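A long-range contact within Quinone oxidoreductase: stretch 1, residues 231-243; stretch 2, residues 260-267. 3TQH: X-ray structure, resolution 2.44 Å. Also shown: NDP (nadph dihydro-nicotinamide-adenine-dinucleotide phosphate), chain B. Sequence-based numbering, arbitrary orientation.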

ATOM      1  N   SER A 231      15.786  -9.359  11.607  1.00 19.24           N
ATOM      2  CA  SER A 231      16.264  -9.413  10.221  1.00 18.39           C
ATOM      3  C   SER A 231      17.664  -8.833  10.046  1.00 18.61           C
ATOM      4  O   SER A 231      18.373  -9.203   9.122  1.00 18.27           O
ATOM      5  CB  SER A 231      15.294  -8.676   9.292  1.00 17.21           C
ATOM      6  OG  SER A 231      13.990  -9.233   9.369  1.00 17.48           O
ATOM      7  N   ILE A 232      18.050  -7.927  10.938  1.00 18.95           N
ATOM      8  CA  ILE A 232      19.377  -7.323  10.919  1.00 19.75           C
ATOM      9  C   ILE A 232      20.499  -8.381  10.967  1.00 21.05           C
ATOM     10  O   ILE A 232      21.534  -8.214  10.320  1.00 21.27           O
ATOM     11  CB  ILE A 232      19.537  -6.323  12.092  1.00 20.52           C
ATOM     12  CG1 ILE A 232      18.533  -5.166  11.952  1.00 19.60           C
ATOM     13  CG2 ILE A 232      20.955  -5.773  12.148  1.00 21.25           C
ATOM     14  CD1 ILE A 232      18.332  -4.379  13.217  1.00 19.76           C
ATOM     15  N   ASP A 233      20.276  -9.469  11.710  1.00 21.74           N
ATOM     16  CA  ASP A 233      21.273 -10.539  11.863  1.00 23.50           C
ATOM     17  C   ASP A 233      21.618 -11.302  10.569  1.00 23.16           C
ATOM     18  O   ASP A 233      22.646 -11.977  10.512  1.00 24.04           O
ATOM     19  CB  ASP A 233      20.808 -11.560  12.909  1.00 24.62           C
ATOM     20  CG  ASP A 233      20.781 -10.996  14.329  1.00 27.28           C
ATOM     21  OD1 ASP A 233      21.614 -10.118  14.656  1.00 28.62           O
ATOM     22  OD2 ASP A 233      19.926 -11.457  15.129  1.00 30.07           O
ATOM     23  N   CYS A 234      20.768 -11.217   9.544  1.00 21.62           N
ATOM     24  CA  CYS A 234      21.015 -11.949   8.298  1.00 21.72           C
ATOM     25  C   CYS A 234      21.649 -11.081   7.201  1.00 21.34           C
ATOM     26  O   CYS A 234      22.002 -11.585   6.141  1.00 21.58           O
ATOM     27  CB  CYS A 234      19.730 -12.628   7.800  1.00 20.80           C
ATOM     28  SG  CYS A 234      18.497 -11.552   7.022  1.00 20.12           S
ATOM     29  N   LEU A 235      21.821  -9.789   7.468  1.00 20.93           N
ATOM     30  CA  LEU A 235      22.440  -8.880   6.505  1.00 20.77           C
ATOM     31  C   LEU A 235      23.932  -9.122   6.346  1.00 22.40           C
ATOM     32  O   LEU A 235      24.628  -9.387   7.324  1.00 23.48           O
ATOM     33  CB  LEU A 235      22.260  -7.423   6.942  1.00 20.36           C
ATOM     34  CG  LEU A 235      20.865  -6.818   6.937  1.00 18.48           C
ATOM     35  CD1 LEU A 235      20.955  -5.405   7.482  1.00 18.14           C
ATOM     36  CD2 LEU A 235      20.274  -6.827   5.537  1.00 17.03           C
ATOM     37  N   LYS A 236      24.413  -8.999   5.106  1.00 22.75           N
ATOM     38  CA  LYS A 236      25.842  -8.873   4.818  1.00 24.51           C
ATOM     39  C   LYS A 236      26.388  -7.584   5.426  1.00 24.58           C
ATOM     40  O   LYS A 236      25.627  -6.662   5.729  1.00 23.20           O
ATOM     41  CB  LYS A 236      26.093  -8.823   3.303  1.00 25.01           C
ATOM     42  CG  LYS A 236      25.803 -10.113   2.564  1.00 26.27           C
ATOM     43  CD  LYS A 236      26.085  -9.991   1.073  1.00 28.64           C
ATOM     44  CE  LYS A 236      27.587  -9.958   0.794  1.00 32.17           C
ATOM     45  NZ  LYS A 236      27.915 -10.236  -0.635  1.00 34.81           N
ATOM     46  N   GLU A 237      27.709  -7.512   5.569  1.00 26.02           N
ATOM     47  CA  GLU A 237      28.376  -6.281   5.978  1.00 26.71           C
ATOM     48  C   GLU A 237      27.837  -5.081   5.194  1.00 25.33           C
ATOM     49  O   GLU A 237      27.511  -4.055   5.781  1.00 24.95           O
ATOM     50  CB  GLU A 237      29.891  -6.404   5.773  1.00 29.23           C
ATOM     51  CG  GLU A 237      30.690  -5.136   6.086  1.00 31.31           C
ATOM     52  CD  GLU A 237      32.150  -5.238   5.670  1.00 35.22           C
ATOM     53  OE1 GLU A 237      32.433  -5.829   4.603  1.00 36.90           O
ATOM     54  OE2 GLU A 237      33.019  -4.719   6.407  1.00 37.10           O
ATOM     55  N   THR A 238      27.735  -5.227   3.874  1.00 24.52           N
ATOM     56  CA  THR A 238      27.280  -4.145   2.994  1.00 23.80           C
ATOM     57  C   THR A 238      25.762  -4.078   2.803  1.00 21.18           C
ATOM     58  O   THR A 238      25.274  -3.228   2.073  1.00 20.58           O
ATOM     59  CB  THR A 238      27.897  -4.288   1.587  1.00 25.04           C
ATOM     60  OG1 THR A 238      27.652  -5.613   1.089  1.00 25.09           O
ATOM     61  CG2 THR A 238      29.375  -4.030   1.635  1.00 27.17           C
ATOM     62  N   GLY A 239      25.020  -4.974   3.441  1.00 19.68           N
ATOM     63  CA  GLY A 239      23.579  -5.038   3.250  1.00 17.68           C
ATOM     64  C   GLY A 239      22.836  -3.950   3.999  1.00 16.63           C
ATOM     65  O   GLY A 239      23.379  -3.324   4.911  1.00 16.91           O
ATOM     66  N   CYS A 240      21.587  -3.729   3.606  1.00 15.14           N
ATOM     67  CA  CYS A 240      20.737  -2.750   4.268  1.00 14.77           C
ATOM     68  C   CYS A 240      19.332  -3.294   4.486  1.00 12.93           C
ATOM     69  O   CYS A 240      18.857  -4.143   3.734  1.00 12.23           O
ATOM     70  CB  CYS A 240      20.661  -1.465   3.450  1.00 15.16           C
ATOM     71  SG  CYS A 240      19.827  -1.678   1.871  1.00 16.55           S
ATOM     72  N   ILE A 241      18.683  -2.798   5.532  1.00 12.32           N
ATOM     73  CA  ILE A 241      17.291  -3.122   5.809  1.00 10.93           C
ATOM     74  C   ILE A 241      16.431  -1.875   5.576  1.00 10.49           C
ATOM     75  O   ILE A 241      16.765  -0.775   6.025  1.00 10.62           O
ATOM     76  CB  ILE A 241      17.105  -3.691   7.246  1.00 11.20           C
ATOM     77  CG1 ILE A 241      15.637  -4.030   7.520  1.00 10.02           C
ATOM     78  CG2 ILE A 241      17.647  -2.730   8.315  1.00 11.51           C
ATOM     79  CD1 ILE A 241      15.413  -4.660   8.883  1.00  9.54           C
ATOM     80  N   VAL A 242      15.346  -2.062   4.829  1.00  9.83           N
ATOM     81  CA  VAL A 242      14.323  -1.044   4.641  1.00  9.39           C
ATOM     82  C   VAL A 242      13.102  -1.480   5.434  1.00  9.37           C
ATOM     83  O   VAL A 242      12.360  -2.373   5.013  1.00  8.67           O
ATOM     84  CB  VAL A 242      13.952  -0.877   3.161  1.00  8.97           C
ATOM     85  CG1 VAL A 242      12.900   0.202   3.002  1.00  8.07           C
ATOM     86  CG2 VAL A 242      15.197  -0.541   2.343  1.00  9.52           C
ATOM     87  N   SER A 243      12.910  -0.859   6.595  1.00 10.28           N
ATOM     88  CA  SER A 243      11.791  -1.193   7.463  1.00 10.69           C
ATOM     89  C   SER A 243      10.635  -0.250   7.171  1.00 10.65           C
ATOM     90  O   SER A 243      10.712   0.939   7.468  1.00 11.58           O
ATOM     91  CB  SER A 243      12.208  -1.126   8.935  1.00 11.81           C
ATOM     92  OG  SER A 243      11.310  -1.875   9.738  1.00 12.21           O
TER
HETATM   93  PA  NDP B 500      -0.928  -6.507   4.422  1.00  9.67           P
HETATM   94  O1A NDP B 500      -2.009  -6.485   5.425  1.00  9.38           O
HETATM   95  O2A NDP B 500      -1.465  -6.562   3.048  1.00  9.30           O
HETATM   96  O5B NDP B 500       0.023  -7.781   4.658  1.00 10.56           O
HETATM   97  C5B NDP B 500      -0.564  -9.019   5.010  1.00 11.36           C
HETATM   98  C4B NDP B 500       0.466 -10.131   4.893  1.00 10.76           C
HETATM   99  O4B NDP B 500       1.323 -10.095   6.016  1.00 10.87           O
HETATM  100  C3B NDP B 500      -0.128 -11.533   4.858  1.00 11.55           C
HETATM  101  O3B NDP B 500      -0.011 -12.066   3.556  1.00 10.96           O
HETATM  102  C2B NDP B 500       0.674 -12.336   5.878  1.00 11.52           C
HETATM  103  O2B NDP B 500       1.180 -13.543   5.354  1.00 11.55           O
HETATM  104  C1B NDP B 500       1.814 -11.397   6.236  1.00 10.36           C
HETATM  105  N9A NDP B 500       2.284 -11.501   7.626  1.00 10.61           N
HETATM  106  C8A NDP B 500       1.570 -11.220   8.764  1.00 12.21           C
HETATM  107  N7A NDP B 500       2.370 -11.415   9.832  1.00 12.42           N
HETATM  108  C5A NDP B 500       3.581 -11.816   9.394  1.00 10.47           C
HETATM  109  C6A NDP B 500       4.745 -12.151  10.071  1.00  9.73           C
HETATM  110  N6A NDP B 500       4.772 -12.101  11.393  1.00 10.57           N
HETATM  111  N1A NDP B 500       5.858 -12.540   9.361  1.00  8.93           N
HETATM  112  C2A NDP B 500       5.806 -12.586   7.975  1.00  8.24           C
HETATM  113  N3A NDP B 500       4.648 -12.245   7.298  1.00  8.14           N
HETATM  114  C4A NDP B 500       3.548 -11.869   8.005  1.00  9.65           C
HETATM  115  O3  NDP B 500       0.054  -5.246   4.619  1.00 10.58           O
HETATM  116  PN  NDP B 500       0.742  -4.360   3.457  1.00 10.39           P
HETATM  117  O1N NDP B 500      -0.287  -3.500   2.834  1.00 11.69           O
HETATM  118  O2N NDP B 500       1.612  -5.167   2.590  1.00 10.06           O
HETATM  119  O5D NDP B 500       1.675  -3.420   4.368  1.00 11.43           O
HETATM  120  C5D NDP B 500       2.612  -3.959   5.280  1.00 10.81           C
HETATM  121  C4D NDP B 500       3.038  -2.885   6.275  1.00 10.98           C
HETATM  122  O4D NDP B 500       3.659  -1.809   5.597  1.00 10.77           O
HETATM  123  C3D NDP B 500       1.845  -2.319   7.031  1.00 11.92           C
HETATM  124  O3D NDP B 500       2.160  -2.224   8.401  1.00 12.00           O
HETATM  125  C2D NDP B 500       1.619  -0.958   6.407  1.00 12.48           C
HETATM  126  O2D NDP B 500       1.044  -0.032   7.309  1.00 13.55           O
HETATM  127  C1D NDP B 500       3.034  -0.585   5.951  1.00 11.98           C
HETATM  128  N1N NDP B 500       3.102   0.367   4.818  1.00 11.57           N
HETATM  129  C2N NDP B 500       3.914   1.466   4.957  1.00 12.08           C
HETATM  130  C3N NDP B 500       4.004   2.450   3.975  1.00 12.08           C
HETATM  131  C7N NDP B 500       4.897   3.644   4.143  1.00 12.38           C
HETATM  132  O7N NDP B 500       4.931   4.612   3.115  1.00 13.05           O
HETATM  133  N7N NDP B 500       5.627   3.775   5.249  1.00 10.79           N
HETATM  134  C4N NDP B 500       3.177   2.288   2.732  1.00 12.70           C
HETATM  135  C5N NDP B 500       2.322   1.065   2.636  1.00 12.66           C
HETATM  136  C6N NDP B 500       2.334   0.159   3.693  1.00 12.52           C
HETATM  137  P2B NDP B 500       0.589 -14.968   5.818  1.00 14.31           P
HETATM  138  O1X NDP B 500       1.116 -16.024   4.880  1.00 14.81           O
HETATM  139  O2X NDP B 500      -0.919 -14.954   5.742  1.00 16.49           O
HETATM  140  O3X NDP B 500       1.009 -15.313   7.221  1.00 14.93           O
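Stretch 2 260-267: HRRAFGLL

Stretch 2 leaves a helix at His-260, whose positive phi (61°) belongs to a Schellman motif, and then runs extended beside the strand of stretch 1 that includes Cys-240, Ile-241 and Val-242. The two strands are parallel, their axes crossing at -20° and approaching to 4.5 Å. Cys-240 pairs with Arg-262, Ile-241 with Ala-263 and Val-242 with Phe-264, the CA atoms of each pair lying 4.5 to 4.7 Å apart.

The backbone bonds follow the parallel pattern, in which alternate residues reach across. Ile-241 N donates to Arg-262 O (3.0 Å), Phe-264 N donates to Ile-241 O (2.7 Å), and Ser-243 N donates to Phe-264 O (2.9 Å). Ile-241 thus uses both its amide and its carbonyl, which grip the residues before and after its partner Ala-263. CA-H...O contacts supplement this ladder, among them Cys-240 CA to Arg-262 O at 3.2 Å and Gly-265 CA to Ser-243 O at 3.5 Å.

Where direct pairing stops, water continues it. Gly-239 O and Arg-262 N are 3.7 Å apart, and water 2 joins them, donating to Gly-239 O (2.5 Å) and accepting from Arg-262 N (2.9 Å); it also donates to Glu-237 O (2.6 Å). At the other end, water 3 accepts from Leu-266 N (2.9 Å) and lies 2.7 Å from Ser-243 O.

Side chains alternate between the faces of the sheet. On one, Ala-263 offers only its CB, and this methyl meets Ile-241 CG2 at 3.6 Å, while the end of the isoleucine leads away. On the other lie Cys-240, Val-242, Arg-262 and Phe-264. Val-242, beta-branched and well suited to a strand, places CG2 4.3 Å from Phe-264 CB and CG1 4.2 Å from Leu-266 CB.

The two arginines are long enough to reach back to the type I turn from Lys-236 to Gly-239. Arg-262 NH2 makes a short but weak hydrogen bond to Thr-238 O (2.6 Å, 119°), and Cys-240 CB lies over a face of its guanidinium, 3.5 Å from Arg-262 NH1. Arg-261 packs its aliphatic part on Leu-235, with CB 4.0 Å from Leu-235 CD1, and lays its guanidinium against Glu-237, whose CA is 3.9 Å from Arg-261 CZ. Its NH1 donates to His-260 O (3.2 Å), a bond within stretch 2 that turns the end of the side chain back to its own backbone.

Beyond the strand, Leu-266 O accepts a hydrogen bond from N7N of the NADPH carboxamide (2.7 Å), as befits an oxidoreductase.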

ATOM      1  N   HIS A 260      26.102  -2.055  13.383  1.00 25.62           N
ATOM      2  CA  HIS A 260      26.946  -1.484  12.331  1.00 26.18           C
ATOM      3  C   HIS A 260      26.444  -1.869  10.940  1.00 24.60           C
ATOM      4  O   HIS A 260      27.229  -2.186  10.046  1.00 24.98           O
ATOM      5  CB  HIS A 260      28.418  -1.872  12.543  1.00 28.30           C
ATOM      6  CG  HIS A 260      29.013  -1.298  13.792  1.00 30.65           C
ATOM      7  ND1 HIS A 260      30.359  -1.031  13.926  1.00 33.52           N
ATOM      8  CD2 HIS A 260      28.438  -0.914  14.956  1.00 31.39           C
ATOM      9  CE1 HIS A 260      30.588  -0.524  15.126  1.00 35.14           C
ATOM     10  NE2 HIS A 260      29.438  -0.444  15.770  1.00 34.08           N
ATOM     11  N   ARG A 261      25.122  -1.820  10.773  1.00 22.94           N
ATOM     12  CA  ARG A 261      24.476  -2.144   9.512  1.00 21.62           C
ATOM     13  C   ARG A 261      23.626  -0.978   9.002  1.00 20.91           C
ATOM     14  O   ARG A 261      23.057  -0.218   9.792  1.00 20.83           O
ATOM     15  CB  ARG A 261      23.598  -3.386   9.685  1.00 20.61           C
ATOM     16  CG  ARG A 261      24.365  -4.659   9.994  1.00 21.68           C
ATOM     17  CD  ARG A 261      25.195  -5.094   8.799  1.00 22.95           C
ATOM     18  NE  ARG A 261      25.903  -6.341   9.046  1.00 24.90           N
ATOM     19  CZ  ARG A 261      27.098  -6.447   9.629  1.00 27.41           C
ATOM     20  NH1 ARG A 261      27.762  -5.375  10.051  1.00 28.01           N
ATOM     21  NH2 ARG A 261      27.637  -7.652   9.785  1.00 29.30           N
ATOM     22  N   ARG A 262      23.535  -0.849   7.680  1.00 20.35           N
ATOM     23  CA  ARG A 262      22.737   0.211   7.069  1.00 19.93           C
ATOM     24  C   ARG A 262      21.239  -0.066   7.215  1.00 18.14           C
ATOM     25  O   ARG A 262      20.780  -1.191   7.014  1.00 17.22           O
ATOM     26  CB  ARG A 262      23.104   0.384   5.596  1.00 20.23           C
ATOM     27  CG  ARG A 262      24.515   0.870   5.387  1.00 23.37           C
ATOM     28  CD  ARG A 262      24.741   1.425   3.986  1.00 26.42           C
ATOM     29  NE  ARG A 262      24.947   0.366   2.991  1.00 28.44           N
ATOM     30  CZ  ARG A 262      24.092   0.026   2.017  1.00 28.40           C
ATOM     31  NH1 ARG A 262      22.935   0.658   1.851  1.00 27.30           N
ATOM     32  NH2 ARG A 262      24.405  -0.961   1.182  1.00 29.29           N
ATOM     33  N   ALA A 263      20.484   0.963   7.587  1.00 17.74           N
ATOM     34  CA  ALA A 263      19.040   0.830   7.745  1.00 16.53           C
ATOM     35  C   ALA A 263      18.326   2.073   7.225  1.00 16.45           C
ATOM     36  O   ALA A 263      18.845   3.181   7.315  1.00 17.75           O
ATOM     37  CB  ALA A 263      18.681   0.582   9.199  1.00 16.52           C
ATOM     38  N   PHE A 264      17.141   1.862   6.670  1.00 15.34           N
ATOM     39  CA  PHE A 264      16.306   2.939   6.159  1.00 15.45           C
ATOM     40  C   PHE A 264      14.864   2.726   6.602  1.00 14.85           C
ATOM     41  O   PHE A 264      14.412   1.589   6.753  1.00 13.01           O
ATOM     42  CB  PHE A 264      16.331   2.957   4.624  1.00 15.11           C
ATOM     43  CG  PHE A 264      17.663   3.321   4.036  1.00 16.02           C
ATOM     44  CD1 PHE A 264      18.095   4.641   4.031  1.00 16.85           C
ATOM     45  CD2 PHE A 264      18.477   2.346   3.470  1.00 15.99           C
ATOM     46  CE1 PHE A 264      19.329   4.986   3.483  1.00 18.89           C
ATOM     47  CE2 PHE A 264      19.709   2.680   2.913  1.00 17.71           C
ATOM     48  CZ  PHE A 264      20.138   4.002   2.917  1.00 18.72           C
ATOM     49  N   GLY A 265      14.155   3.830   6.812  1.00 15.87           N
ATOM     50  CA  GLY A 265      12.704   3.810   6.857  1.00 15.79           C
ATOM     51  C   GLY A 265      12.194   4.017   5.442  1.00 15.80           C
ATOM     52  O   GLY A 265      12.974   4.058   4.488  1.00 16.09           O
ATOM     53  N   LEU A 266      10.881   4.144   5.304  1.00 16.07           N
ATOM     54  CA  LEU A 266      10.274   4.474   4.025  1.00 16.09           C
ATOM     55  C   LEU A 266       8.975   5.227   4.254  1.00 16.73           C
ATOM     56  O   LEU A 266       8.123   4.779   5.026  1.00 16.54           O
ATOM     57  CB  LEU A 266       9.991   3.213   3.205  1.00 14.98           C
ATOM     58  CG  LEU A 266       9.721   3.475   1.719  1.00 15.45           C
ATOM     59  CD1 LEU A 266      11.038   3.547   0.961  1.00 16.15           C
ATOM     60  CD2 LEU A 266       8.819   2.414   1.108  1.00 15.16           C
ATOM     61  N   LEU A 267       8.851   6.380   3.595  1.00 17.74           N
ATOM     62  CA  LEU A 267       7.586   7.096   3.477  1.00 18.48           C
ATOM     63  C   LEU A 267       7.229   7.163   1.997  1.00 18.45           C
ATOM     64  O   LEU A 267       7.895   7.855   1.215  1.00 19.01           O
ATOM     65  CB  LEU A 267       7.700   8.506   4.052  1.00 20.22           C
ATOM     66  CG  LEU A 267       7.731   8.616   5.582  1.00 21.44           C
ATOM     67  CD1 LEU A 267       8.276   9.974   6.004  1.00 23.22           C
ATOM     68  CD2 LEU A 267       6.344   8.372   6.178  1.00 21.21           C
TER
HETATM   69  O   HOH W   1      24.233  -8.700   9.920  1.00 15.25           O
HETATM   70  O   HOH W   2      25.376  -2.621   6.206  1.00  2.00           O
HETATM   71  O   HOH W   3       9.250   3.176   7.484  1.00  2.00           O